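Local coordinates for protein trichothecene 3-O-acetyltransferase (Gibberella zeae, PDB 2RKV) that transfers the acetyl group of acetyl coenzyme A to the 3-hydroxyl of trichothecene mycotoxins such as T-2 toxin, at residues S260-L265 with G421-A426; M241-D246 with T444-Y449; R348-Y353 with S361-T366. All blocks are in the same frame, centred on the assembly; numbering follows the deposited sequence. Where two conformers were deposited one is given.

Contact 1 (S260-L265 with G421-A426). With COA (coenzyme A), chain B.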
loop_
_atom_site.group_PDB
_atom_site.type_symbol
_atom_site.label_atom_id
_atom_site.label_comp_id
_atom_site.label_asym_id
_atom_site.label_seq_id
_atom_site.Cartn_x
_atom_site.Cartn_y
_atom_site.Cartn_z
ATOM N N SER A 260 -13.537 -13.327 -5.791
ATOM C CA SER A 260 -12.171 -13.784 -5.563
ATOM C C SER A 260 -11.891 -14.051 -4.086
ATOM O O SER A 260 -12.655 -13.642 -3.189
ATOM C CB SER A 260 -11.186 -12.719 -6.047
ATOM O OG SER A 260 -11.272 -11.549 -5.254
ATOM N N THR A 261 -10.762 -14.716 -3.843
ATOM C CA THR A 261 -10.231 -14.892 -2.499
ATOM C C THR A 261 -10.111 -13.529 -1.805
ATOM O O THR A 261 -10.558 -13.358 -0.667
ATOM C CB THR A 261 -8.849 -15.606 -2.558
ATOM O OG1 THR A 261 -9.009 -16.903 -3.153
ATOM C CG2 THR A 261 -8.267 -15.782 -1.172
ATOM N N ASP A 262 -9.518 -12.566 -2.513
ATOM C CA ASP A 262 -9.343 -11.208 -2.005
ATOM C C ASP A 262 -10.692 -10.549 -1.667
ATOM O O ASP A 262 -10.842 -9.936 -0.609
ATOM C CB ASP A 262 -8.558 -10.380 -3.025
ATOM C CG ASP A 262 -7.973 -9.117 -2.437
ATOM O OD1 ASP A 262 -8.759 -8.224 -2.034
ATOM O OD2 ASP A 262 -6.716 -9.034 -2.395
ATOM N N ASP A 263 -11.676 -10.699 -2.556
ATOM C CA ASP A 263 -13.047 -10.229 -2.290
ATOM C C ASP A 263 -13.600 -10.796 -0.979
ATOM O O ASP A 263 -14.185 -10.075 -0.159
ATOM C CB ASP A 263 -14.008 -10.704 -3.381
ATOM C CG ASP A 263 -13.815 -10.007 -4.720
ATOM O OD1 ASP A 263 -13.136 -8.956 -4.805
ATOM O OD2 ASP A 263 -14.353 -10.549 -5.707
ATOM N N ALA A 264 -13.429 -12.102 -0.801
ATOM C CA ALA A 264 -13.999 -12.819 0.343
ATOM C C ALA A 264 -13.396 -12.331 1.664
ATOM O O ALA A 264 -14.118 -12.058 2.626
ATOM C CB ALA A 264 -13.822 -14.328 0.165
ATOM N N LEU A 265 -12.070 -12.196 1.706
ATOM C CA LEU A 265 -11.422 -11.691 2.916
ATOM C C LEU A 265 -11.805 -10.239 3.183
ATOM O O LEU A 265 -12.074 -9.854 4.321
ATOM C CB LEU A 265 -9.895 -11.833 2.844
ATOM C CG LEU A 265 -9.172 -11.384 4.126
ATOM C CD1 LEU A 265 -9.737 -12.047 5.393
ATOM C CD2 LEU A 265 -7.653 -11.575 4.038
ATOM N N GLY A 421 -0.041 -19.453 0.236
ATOM C CA GLY A 421 -1.418 -18.943 0.247
ATOM C C GLY A 421 -1.842 -18.241 1.532
ATOM O O GLY A 421 -2.947 -17.700 1.614
ATOM N N GLU A 422 -0.963 -18.234 2.533
ATOM C CA GLU A 422 -1.250 -17.540 3.785
ATOM C C GLU A 422 -1.373 -16.034 3.565
ATOM O O GLU A 422 -0.520 -15.411 2.906
ATOM C CB GLU A 422 -0.171 -17.840 4.831
ATOM C CG GLU A 422 -0.365 -17.131 6.162
ATOM C CD GLU A 422 0.802 -17.360 7.103
ATOM O OE1 GLU A 422 1.618 -16.429 7.273
ATOM O OE2 GLU A 422 0.908 -18.473 7.662
ATOM N N PHE A 423 -2.454 -15.464 4.096
ATOM C CA PHE A 423 -2.662 -14.019 4.082
ATOM C C PHE A 423 -2.302 -13.404 5.425
ATOM O O PHE A 423 -2.459 -14.031 6.482
ATOM C CB PHE A 423 -4.117 -13.665 3.771
ATOM C CG PHE A 423 -4.412 -13.475 2.301
ATOM C CD1 PHE A 423 -4.211 -14.517 1.385
ATOM C CD2 PHE A 423 -4.941 -12.271 1.837
ATOM C CE1 PHE A 423 -4.511 -14.340 0.026
ATOM C CE2 PHE A 423 -5.242 -12.089 0.478
ATOM C CZ PHE A 423 -5.021 -13.124 -0.422
ATOM N N CYS A 424 -1.849 -12.158 5.372
ATOM C CA CYS A 424 -1.619 -11.372 6.576
ATOM C C CYS A 424 -2.294 -10.022 6.400
ATOM O O CYS A 424 -1.958 -9.267 5.481
ATOM C CB CYS A 424 -0.126 -11.183 6.827
ATOM S SG CYS A 424 0.229 -10.159 8.286
ATOM N N ALA A 425 -3.270 -9.738 7.256
ATOM C CA ALA A 425 -3.971 -8.457 7.220
ATOM C C ALA A 425 -3.505 -7.541 8.347
ATOM O O ALA A 425 -3.483 -7.951 9.514
ATOM C CB ALA A 425 -5.501 -8.670 7.286
ATOM N N ALA A 426 -3.124 -6.313 7.996
ATOM C CA ALA A 426 -2.837 -5.275 8.995
ATOM C C ALA A 426 -4.072 -4.407 9.222
ATOM O O ALA A 426 -4.581 -3.789 8.290
ATOM C CB ALA A 426 -1.656 -4.415 8.554
HETATM N N1A COA B . -14.581 -17.981 -12.884
HETATM C C2A COA B . -14.268 -18.015 -11.541
HETATM N N3A COA B . -13.330 -17.145 -11.021
HETATM C C4A COA B . -12.721 -16.255 -11.849
HETATM C C5A COA B . -13.029 -16.203 -13.210
HETATM C C6A COA B . -13.972 -17.082 -13.738
HETATM N N6A COA B . -14.080 -17.226 -15.062
HETATM N N7A COA B . -12.277 -15.226 -13.778
HETATM C C8A COA B . -11.508 -14.664 -12.815
HETATM N N9A COA B . -11.774 -15.291 -11.620
HETATM C C1B COA B . -11.133 -15.037 -10.323
HETATM C C2B COA B . -9.718 -15.576 -10.345
HETATM O O2B COA B . -9.697 -16.959 -10.136
HETATM C C3B COA B . -9.103 -14.795 -9.209
HETATM O O3B COA B . -9.580 -15.298 -7.998
HETATM P P3B COA B . -8.618 -16.064 -6.989
HETATM O O7A COA B . -7.465 -15.142 -6.654
HETATM O O8A COA B . -8.156 -17.304 -7.709
HETATM O O9A COA B . -9.424 -16.425 -5.772
HETATM C C4B COA B . -9.788 -13.461 -9.310
HETATM O O4B COA B . -10.987 -13.654 -10.050
HETATM C C5B COA B . -8.889 -12.444 -9.967
HETATM O O5B COA B . -9.602 -11.272 -9.733
HETATM P P1A COA B . -8.893 -9.851 -9.817
HETATM O O1A COA B . -7.954 -9.793 -11.021
HETATM O O2A COA B . -9.957 -8.779 -9.820
HETATM O O3A COA B . -7.889 -9.785 -8.576
HETATM P P2A COA B . -8.233 -9.978 -7.032
HETATM O O4A COA B . -7.236 -10.958 -6.458
HETATM O O5A COA B . -9.679 -10.295 -6.773
HETATM O O6A COA B . -7.936 -8.529 -6.441
HETATM C CBP COA B . -8.004 -6.155 -6.407
HETATM C CCP COA B . -8.794 -7.431 -6.691
HETATM C CDP COA B . -7.548 -6.158 -4.946
HETATM C CEP COA B . -8.916 -4.946 -6.604
HETATM C CAP COA B . -6.808 -6.137 -7.370
HETATM O OAP COA B . -7.240 -6.128 -8.717
HETATM C C9P COA B . -5.941 -4.939 -7.166
HETATM O O9P COA B . -6.228 -3.768 -7.875
HETATM N N8P COA B . -4.942 -5.091 -6.307
HETATM C C7P COA B . -4.039 -4.022 -5.962
HETATM C C6P COA B . -4.699 -3.064 -4.981
HETATM C C5P COA B . -3.672 -2.020 -4.659
HETATM O O5P COA B . -3.048 -1.460 -5.584
HETATM N N4P COA B . -3.486 -1.762 -3.371
#
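Leu265 and Phe423 bring the two backbones nearest, yet their CA atoms stay 9.1 Å apart. The short axes of helix 261-265 and strand 423-426 approach to 11.6 Å at an angle of 41°, and with no hydrogen bond across, side chains alone span the gap. Phe423 contributes the largest share of the buried surface. Methyl CD2 of Leu265 lies 3.6 Å from Phe423 CD2, the leucine and the phenylalanine running alongside each other and pointing opposite ways. Thr261 CG2 is more distant, 4.2 Å from CE1 of the same ring. At the ring edge, near its plane, stands Asp262 OD2, 4.4 Å from Phe423 CE2; this oxygen is hydrogen-bonded to Ser379, while OD1 pairs with Arg291.

Thr261 divides its labour by rotation: with chi1 at -61°, CG2 is anti to the backbone N and faces Phe423, whereas OG1 sits beside that N. Both polar groups grip one oxygen of the coenzyme A 3'-phosphate, Thr261 N to O9A at 2.9 Å and Thr261 OG1 to O9A at 2.7 Å. Ser260 OG donates to pyrophosphate oxygen O5A and, at the N-cap, accepts from Asp263 N at 2.9 Å; Ser260 N to Asp263 OD2 completes a capping box. The chemistry is thus two-sided: an apolar seam seats the helix against the sheet while its N-terminus, whose dipole would probably favour anions, meets the cofactor's phosphates.

Contact 2 (M241-D246 with T444-Y449). Residues 445, 446, 447, 448, 449 of segment 444-449 come from a tag, linker or insertion. With COA (coenzyme A), chain B.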
loop_
_atom_site.group_PDB
_atom_site.type_symbol
_atom_site.label_atom_id
_atom_site.label_comp_id
_atom_site.label_asym_id
_atom_site.label_seq_id
_atom_site.Cartn_x
_atom_site.Cartn_y
_atom_site.Cartn_z
ATOM N N MET A 241 -8.469 -19.158 4.227
ATOM C CA MET A 241 -8.743 -18.375 3.024
ATOM C C MET A 241 -9.700 -19.095 2.071
ATOM O O MET A 241 -10.675 -18.498 1.593
ATOM C CB MET A 241 -7.435 -18.002 2.317
ATOM C CG MET A 241 -6.591 -16.962 3.088
ATOM S SD MET A 241 -7.449 -15.432 3.556
ATOM C CE MET A 241 -7.793 -14.682 1.956
ATOM N N SER A 242 -9.433 -20.374 1.811
ATOM C CA SER A 242 -10.273 -21.154 0.894
ATOM C C SER A 242 -11.683 -21.366 1.458
ATOM O O SER A 242 -12.653 -21.382 0.705
ATOM C CB SER A 242 -9.617 -22.488 0.542
ATOM O OG SER A 242 -9.478 -23.306 1.682
ATOM N N GLU A 243 -11.784 -21.519 2.781
ATOM C CA GLU A 243 -13.088 -21.669 3.446
ATOM C C GLU A 243 -13.924 -20.386 3.416
ATOM O O GLU A 243 -15.149 -20.436 3.270
ATOM C CB GLU A 243 -12.922 -22.215 4.868
ATOM C CG GLU A 243 -12.485 -23.680 4.860
ATOM C CD GLU A 243 -12.245 -24.251 6.234
ATOM O OE1 GLU A 243 -12.686 -23.635 7.222
ATOM O OE2 GLU A 243 -11.622 -25.335 6.322
ATOM N N LEU A 244 -13.261 -19.233 3.539
ATOM C CA LEU A 244 -13.926 -17.939 3.342
ATOM C C LEU A 244 -14.434 -17.785 1.906
ATOM O O LEU A 244 -15.576 -17.366 1.682
ATOM C CB LEU A 244 -12.979 -16.776 3.678
ATOM C CG LEU A 244 -12.714 -16.545 5.170
ATOM C CD1 LEU A 244 -11.657 -15.452 5.361
ATOM C CD2 LEU A 244 -14.012 -16.192 5.912
ATOM N N LYS A 245 -13.599 -18.137 0.931
ATOM C CA LYS A 245 -14.037 -18.028 -0.463
ATOM C C LYS A 245 -15.204 -18.980 -0.749
ATOM O O LYS A 245 -16.153 -18.596 -1.429
ATOM C CB LYS A 245 -12.896 -18.281 -1.443
ATOM C CG LYS A 245 -13.281 -17.965 -2.880
ATOM C CD LYS A 245 -12.166 -18.310 -3.838
ATOM C CE LYS A 245 -12.547 -17.971 -5.274
ATOM N NZ LYS A 245 -11.437 -18.289 -6.202
ATOM N N ASP A 246 -15.125 -20.202 -0.217
ATOM C CA ASP A 246 -16.220 -21.182 -0.328
ATOM C C ASP A 246 -17.533 -20.601 0.227
ATOM O O ASP A 246 -18.588 -20.641 -0.440
ATOM C CB ASP A 246 -15.825 -22.487 0.388
ATOM C CG ASP A 246 -16.942 -23.536 0.392
ATOM O OD1 ASP A 246 -17.465 -23.899 -0.684
ATOM O OD2 ASP A 246 -17.280 -24.022 1.494
ATOM N N THR A 444 -12.275 -15.005 15.173
ATOM C CA THR A 444 -11.152 -15.879 15.539
ATOM C C THR A 444 -11.238 -17.286 14.943
ATOM O O THR A 444 -10.242 -18.010 14.912
ATOM C CB THR A 444 -10.939 -15.959 17.069
ATOM O OG1 THR A 444 -12.097 -16.537 17.690
ATOM C CG2 THR A 444 -10.686 -14.571 17.649
ATOM N N LYS A 445 -12.424 -17.669 14.467
ATOM C CA LYS A 445 -12.581 -18.915 13.723
ATOM C C LYS A 445 -11.617 -18.941 12.523
ATOM O O LYS A 445 -11.103 -19.996 12.157
ATOM C CB LYS A 445 -14.034 -19.067 13.256
ATOM C CG LYS A 445 -14.331 -20.305 12.415
ATOM C CD LYS A 445 -15.807 -20.319 12.028
ATOM C CE LYS A 445 -16.158 -21.479 11.119
ATOM N NZ LYS A 445 -17.567 -21.335 10.629
ATOM N N TYR A 446 -11.362 -17.766 11.948
ATOM C CA TYR A 446 -10.522 -17.640 10.751
ATOM C C TYR A 446 -9.229 -16.864 11.002
ATOM O O TYR A 446 -8.198 -17.164 10.403
ATOM C CB TYR A 446 -11.299 -16.941 9.632
ATOM C CG TYR A 446 -12.479 -17.730 9.102
ATOM C CD1 TYR A 446 -13.756 -17.552 9.637
ATOM C CD2 TYR A 446 -12.317 -18.642 8.060
ATOM C CE1 TYR A 446 -14.842 -18.267 9.148
ATOM C CE2 TYR A 446 -13.398 -19.367 7.561
ATOM C CZ TYR A 446 -14.655 -19.170 8.110
ATOM O OH TYR A 446 -15.734 -19.885 7.627
ATOM N N ALA A 447 -9.306 -15.858 11.870
ATOM C CA ALA A 447 -8.215 -14.898 12.047
ATOM C C ALA A 447 -7.364 -15.209 13.270
ATOM O O ALA A 447 -7.880 -15.347 14.384
ATOM C CB ALA A 447 -8.769 -13.497 12.133
ATOM N N GLN A 448 -6.060 -15.332 13.048
ATOM C CA GLN A 448 -5.091 -15.547 14.164
ATOM C C GLN A 448 -4.419 -14.245 14.469
ATOM O O GLN A 448 -3.715 -13.676 13.639
ATOM C CB GLN A 448 -3.983 -16.601 13.900
ATOM C CG GLN A 448 -2.766 -16.597 14.969
ATOM C CD GLN A 448 -3.155 -17.211 16.306
ATOM O OE1 GLN A 448 -3.722 -18.306 16.358
ATOM N NE2 GLN A 448 -2.860 -16.505 17.389
ATOM N N TYR A 449 -4.628 -13.759 15.691
ATOM C CA TYR A 449 -3.981 -12.528 16.134
ATOM C C TYR A 449 -2.471 -12.707 16.217
ATOM O O TYR A 449 -1.980 -13.669 16.815
ATOM C CB TYR A 449 -4.522 -12.095 17.496
ATOM C CG TYR A 449 -3.791 -10.912 18.090
ATOM C CD1 TYR A 449 -4.068 -9.608 17.670
ATOM C CD2 TYR A 449 -2.822 -11.100 19.078
ATOM C CE1 TYR A 449 -3.385 -8.517 18.217
ATOM C CE2 TYR A 449 -2.140 -10.028 19.631
ATOM C CZ TYR A 449 -2.426 -8.743 19.201
ATOM O OH TYR A 449 -1.739 -7.689 19.764
HETATM N N1A COA B . -14.581 -17.981 -12.884
HETATM C C2A COA B . -14.268 -18.015 -11.541
HETATM N N3A COA B . -13.330 -17.145 -11.021
HETATM C C4A COA B . -12.721 -16.255 -11.849
HETATM C C5A COA B . -13.029 -16.203 -13.210
HETATM C C6A COA B . -13.972 -17.082 -13.738
HETATM N N6A COA B . -14.080 -17.226 -15.062
HETATM N N7A COA B . -12.277 -15.226 -13.778
HETATM C C8A COA B . -11.508 -14.664 -12.815
HETATM N N9A COA B . -11.774 -15.291 -11.620
HETATM C C1B COA B . -11.133 -15.037 -10.323
HETATM C C2B COA B . -9.718 -15.576 -10.345
HETATM O O2B COA B . -9.697 -16.959 -10.136
HETATM C C3B COA B . -9.103 -14.795 -9.209
HETATM O O3B COA B . -9.580 -15.298 -7.998
HETATM P P3B COA B . -8.618 -16.064 -6.989
HETATM O O7A COA B . -7.465 -15.142 -6.654
HETATM O O8A COA B . -8.156 -17.304 -7.709
HETATM O O9A COA B . -9.424 -16.425 -5.772
HETATM C C4B COA B . -9.788 -13.461 -9.310
HETATM O O4B COA B . -10.987 -13.654 -10.050
HETATM C C5B COA B . -8.889 -12.444 -9.967
HETATM O O5B COA B . -9.602 -11.272 -9.733
HETATM P P1A COA B . -8.893 -9.851 -9.817
HETATM O O1A COA B . -7.954 -9.793 -11.021
HETATM O O2A COA B . -9.957 -8.779 -9.820
HETATM O O3A COA B . -7.889 -9.785 -8.576
HETATM P P2A COA B . -8.233 -9.978 -7.032
HETATM O O4A COA B . -7.236 -10.958 -6.458
HETATM O O5A COA B . -9.679 -10.295 -6.773
HETATM O O6A COA B . -7.936 -8.529 -6.441
HETATM C CBP COA B . -8.004 -6.155 -6.407
HETATM C CCP COA B . -8.794 -7.431 -6.691
HETATM C CDP COA B . -7.548 -6.158 -4.946
HETATM C CEP COA B . -8.916 -4.946 -6.604
HETATM C CAP COA B . -6.808 -6.137 -7.370
HETATM O OAP COA B . -7.240 -6.128 -8.717
HETATM C C9P COA B . -5.941 -4.939 -7.166
HETATM O O9P COA B . -6.228 -3.768 -7.875
HETATM N N8P COA B . -4.942 -5.091 -6.307
HETATM C C7P COA B . -4.039 -4.022 -5.962
HETATM C C6P COA B . -4.699 -3.064 -4.981
HETATM C C5P COA B . -3.672 -2.020 -4.659
HETATM O O5P COA B . -3.048 -1.460 -5.584
HETATM N N4P COA B . -3.486 -1.762 -3.371
HETATM O O HOH W 1 -15.159 -22.715 7.822
#
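Leu244 of helix 238-249 packs against Tyr446 where the C-terminal end of the chain leads into strand 448-449, the outermost strand beside 229-236 in the seven-stranded mixed sheet. Residues 445-449 are an insertion relative to the natural sequence, so the tyrosine belongs to the crystallised construct. The evidence for a CH-pi contact is direct: Leu244 CD2 lies 3.5 Å from the centroid of the Tyr446 ring and only 8° off its normal. Leu244 CG follows the same face, 3.6 Å from Tyr446 CD2. With chi1 of -74° the leucine carries CG beside its backbone N, and the second torsion extends CD1, which leaves the other methyl, CD2, to lie over the ring centre. Glu243 comes in at the edge instead, its CB 3.9 Å from Tyr446 CE2 and close to the ring plane.

The polar ends meet through solvent: one water donates to Glu243 OE1 at 2.7 Å and lies 2.9 Å from Tyr446 OH; OE1 also bonds N1 of a buffer molecule, MPO. Phe268 of helix 261-277 stacks edge-to-face with the tyrosine. Lys245, next to Leu244, bonds coenzyme A O9A through NZ at 2.8 Å. The CH-pi contact thus lays helix 238-249 against the C-terminal segment at the sheet's edge strand.

Contact 3 (R348-Y353 with S361-T366). With ZBA (12,13-Epoxytrichothec-9-ene-3,4,8,15-tetrol-4,15-diacetate-8-isovalerate), chain D.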
loop_
_atom_site.group_PDB
_atom_site.type_symbol
_atom_site.label_atom_id
_atom_site.label_comp_id
_atom_site.label_asym_id
_atom_site.label_seq_id
_atom_site.Cartn_x
_atom_site.Cartn_y
_atom_site.Cartn_z
ATOM N N ARG A 348 -10.455 8.006 -15.403
ATOM C CA ARG A 348 -10.309 9.115 -16.348
ATOM C C ARG A 348 -10.990 10.379 -15.818
ATOM O O ARG A 348 -10.478 11.484 -15.996
ATOM C CB ARG A 348 -10.855 8.745 -17.730
ATOM C CG ARG A 348 -10.007 7.722 -18.462
ATOM C CD ARG A 348 -10.631 7.377 -19.806
ATOM N NE ARG A 348 -10.556 8.504 -20.734
ATOM C CZ ARG A 348 -11.316 8.655 -21.819
ATOM N NH1 ARG A 348 -12.246 7.758 -22.122
ATOM N NH2 ARG A 348 -11.155 9.722 -22.594
ATOM N N GLY A 349 -12.139 10.208 -15.165
ATOM C CA GLY A 349 -12.862 11.324 -14.560
ATOM C C GLY A 349 -12.080 12.000 -13.449
ATOM O O GLY A 349 -11.931 13.229 -13.441
ATOM N N LEU A 350 -11.564 11.194 -12.520
ATOM C CA LEU A 350 -10.736 11.716 -11.432
ATOM C C LEU A 350 -9.502 12.457 -11.978
ATOM O O LEU A 350 -9.221 13.591 -11.567
ATOM C CB LEU A 350 -10.322 10.597 -10.471
ATOM C CG LEU A 350 -9.389 11.024 -9.332
ATOM C CD1 LEU A 350 -10.009 12.128 -8.450
ATOM C CD2 LEU A 350 -8.995 9.844 -8.491
ATOM N N ALA A 351 -8.792 11.833 -12.918
ATOM C CA ALA A 351 -7.622 12.466 -13.533
ATOM C C ALA A 351 -7.995 13.783 -14.213
ATOM O O ALA A 351 -7.288 14.773 -14.073
ATOM C CB ALA A 351 -6.919 11.518 -14.513
ATOM N N THR A 352 -9.130 13.799 -14.914
ATOM C CA THR A 352 -9.581 15.000 -15.631
ATOM C C THR A 352 -9.930 16.134 -14.668
ATOM O O THR A 352 -9.522 17.280 -14.878
ATOM C CB THR A 352 -10.767 14.686 -16.578
ATOM O OG1 THR A 352 -10.355 13.688 -17.521
ATOM C CG2 THR A 352 -11.178 15.931 -17.356
ATOM N N TYR A 353 -10.662 15.811 -13.601
ATOM C CA TYR A 353 -10.993 16.804 -12.584
ATOM C C TYR A 353 -9.728 17.417 -11.980
ATOM O O TYR A 353 -9.625 18.639 -11.823
ATOM C CB TYR A 353 -11.862 16.200 -11.481
ATOM C CG TYR A 353 -12.329 17.231 -10.483
ATOM C CD1 TYR A 353 -13.480 17.986 -10.721
ATOM C CD2 TYR A 353 -11.611 17.470 -9.308
ATOM C CE1 TYR A 353 -13.911 18.943 -9.804
ATOM C CE2 TYR A 353 -12.034 18.434 -8.388
ATOM C CZ TYR A 353 -13.186 19.160 -8.645
ATOM O OH TYR A 353 -13.616 20.109 -7.740
ATOM N N SER A 361 -6.556 20.873 -3.553
ATOM C CA SER A 361 -6.614 20.656 -2.102
ATOM C C SER A 361 -7.909 19.983 -1.601
ATOM O O SER A 361 -7.927 19.432 -0.492
ATOM C CB SER A 361 -6.392 21.969 -1.353
ATOM O OG SER A 361 -7.455 22.871 -1.611
ATOM N N ASN A 362 -8.970 20.027 -2.403
ATOM C CA ASN A 362 -10.257 19.417 -2.016
ATOM C C ASN A 362 -10.409 17.956 -2.426
ATOM O O ASN A 362 -11.394 17.307 -2.061
ATOM C CB ASN A 362 -11.442 20.201 -2.591
ATOM C CG ASN A 362 -11.554 21.608 -2.034
ATOM O OD1 ASN A 362 -11.223 21.870 -0.874
ATOM N ND2 ASN A 362 -12.032 22.522 -2.870
ATOM N N VAL A 363 -9.454 17.444 -3.197
ATOM C CA VAL A 363 -9.544 16.083 -3.717
ATOM C C VAL A 363 -8.875 15.089 -2.762
ATOM O O VAL A 363 -7.722 15.279 -2.326
ATOM C CB VAL A 363 -8.954 15.976 -5.148
ATOM C CG1 VAL A 363 -9.244 14.609 -5.746
ATOM C CG2 VAL A 363 -9.520 17.083 -6.051
ATOM N N SER A 364 -9.607 14.027 -2.432
ATOM C CA SER A 364 -9.098 13.001 -1.534
ATOM C C SER A 364 -9.762 11.680 -1.861
ATOM O O SER A 364 -10.978 11.622 -2.047
ATOM C CB SER A 364 -9.374 13.364 -0.074
ATOM O OG SER A 364 -8.995 12.299 0.782
ATOM N N LEU A 365 -8.954 10.628 -1.928
ATOM C CA LEU A 365 -9.468 9.271 -2.144
ATOM C C LEU A 365 -10.376 8.797 -1.004
ATOM O O LEU A 365 -11.112 7.814 -1.156
ATOM C CB LEU A 365 -8.308 8.291 -2.336
ATOM C CG LEU A 365 -7.492 8.498 -3.618
ATOM C CD1 LEU A 365 -6.131 7.819 -3.503
ATOM C CD2 LEU A 365 -8.252 8.009 -4.854
ATOM N N THR A 366 -10.316 9.482 0.138
ATOM C CA THR A 366 -11.176 9.135 1.272
ATOM C C THR A 366 -11.991 10.339 1.744
ATOM O O THR A 366 -12.249 10.490 2.943
ATOM C CB THR A 366 -10.377 8.554 2.454
ATOM O OG1 THR A 366 -9.383 9.502 2.864
ATOM C CG2 THR A 366 -9.724 7.218 2.075
HETATM O O18 ZBA D . -5.164 7.668 5.300
HETATM C C44 ZBA D . -4.271 8.260 4.847
HETATM C C45 ZBA D . -4.000 9.710 5.021
HETATM C C46 ZBA D . -2.909 9.947 5.959
HETATM C C48 ZBA D . -3.221 9.384 7.249
HETATM C C47 ZBA D . -2.597 11.369 6.312
HETATM O O17 ZBA D . -3.334 7.647 4.117
HETATM C C31 ZBA D . -3.284 6.215 4.014
HETATM C C30 ZBA D . -4.181 5.699 2.939
HETATM C C32 ZBA D . -1.849 5.881 3.844
HETATM C C39 ZBA D . -0.978 6.280 5.013
HETATM C C33 ZBA D . -1.400 5.329 2.760
HETATM C C34 ZBA D . -2.239 4.944 1.602
HETATM O O10 ZBA D . -2.481 3.535 1.782
HETATM C C29 ZBA D . -3.594 5.674 1.528
HETATM C C38 ZBA D . -3.342 7.101 1.055
HETATM O O12 ZBA D . -4.355 7.970 1.536
HETATM C C40 ZBA D . -4.827 8.960 0.796
HETATM C C41 ZBA D . -5.872 9.733 1.565
HETATM O O13 ZBA D . -4.537 9.214 -0.273
HETATM C C28 ZBA D . -4.536 4.918 0.498
HETATM C C37 ZBA D . -5.865 5.645 0.216
HETATM C C35 ZBA D . -4.723 3.505 1.033
HETATM C C25 ZBA D . -3.363 2.930 0.883
HETATM C C36 ZBA D . -5.835 2.943 1.747
HETATM O O11 ZBA D . -5.747 2.764 0.353
HETATM C C27 ZBA D . -3.736 4.586 -0.805
HETATM C C26 ZBA D . -3.052 3.257 -0.544
HETATM O O16 ZBA D . -1.676 3.286 -0.803
HETATM O O14 ZBA D . -4.722 4.376 -1.821
HETATM C C42 ZBA D . -4.559 4.554 -3.126
HETATM O O15 ZBA D . -5.429 4.357 -3.912
HETATM C C43 ZBA D . -3.212 4.950 -3.439
HETATM O O HOH W 2 -12.189 21.365 -5.770
#
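Leu350 and Val363 meet where helix 340-356 of this BAHD-superfamily acetyltransferase packs on the loop that follows it, a loop whose residues Leu365 and Thr366 line the T-2 toxin pocket. The close part is wholly apolar. Leu350 CD1 lies 3.7 Å from Val363 CG1, and the other methyl, CD2, is 4.1 Å from Leu365 CD2, the two leucines crossing at about a right angle. One helix residue therefore straddles two loop residues: with CG anti to the backbone N (chi1 177°) the branch point is carried toward the loop, and its two methyls diverge to Val363 and Leu365. Leu365 is likewise divided, since its CD1 faces the toxin, 3.6 Å from acetyl oxygen O15. Asn311 of strand 310-318 touches both leucines, extending the packing to the sheet.

Toward Asn362, which is exposed, the contact changes character. Val363 CG2 reaches the Tyr353 ring in plane, 3.7 Å from CE2, so the valine uses the edge of the ring, not its face. Beyond it the hydroxyl engages water: Tyr353 OH lies 2.7 Å from a molecule that accepts from Asn362 ND2 at 3.1 Å. No direct hydrogen bond joins the segments, and the water bridge is the polar link between them, at their exposed end. At the pocket end the loop curls back on itself in an ST turn, Thr366 N donating to Ser364 OG at 3.2 Å with an N-H...O angle of 156°.

How the contacts relate
Contacts 1 and 2 are neighbours, their centres about 9 Å apart, and join consecutive helices 238-249 and 261-277 to the same sheet. Met241 links them directly: its CE touches Thr261, Leu265 and Phe423. The helix segments of both reach coenzyme A, Thr261 and Lys245 sharing one phosphate oxygen. Contact 3 stands apart, about 28 Å from contact 1 and 35 Å from contact 2 between centres, and serves the toxin pocket instead; along the chain it is nested inside the loops that the others close. Contacts 1 and 3 are buried, whereas contact 2 is only partly so. Contacts 2 and 3 each include a water bridge to a tyrosine hydroxyl, while contact 1 directs its polar groups to cofactor phosphates.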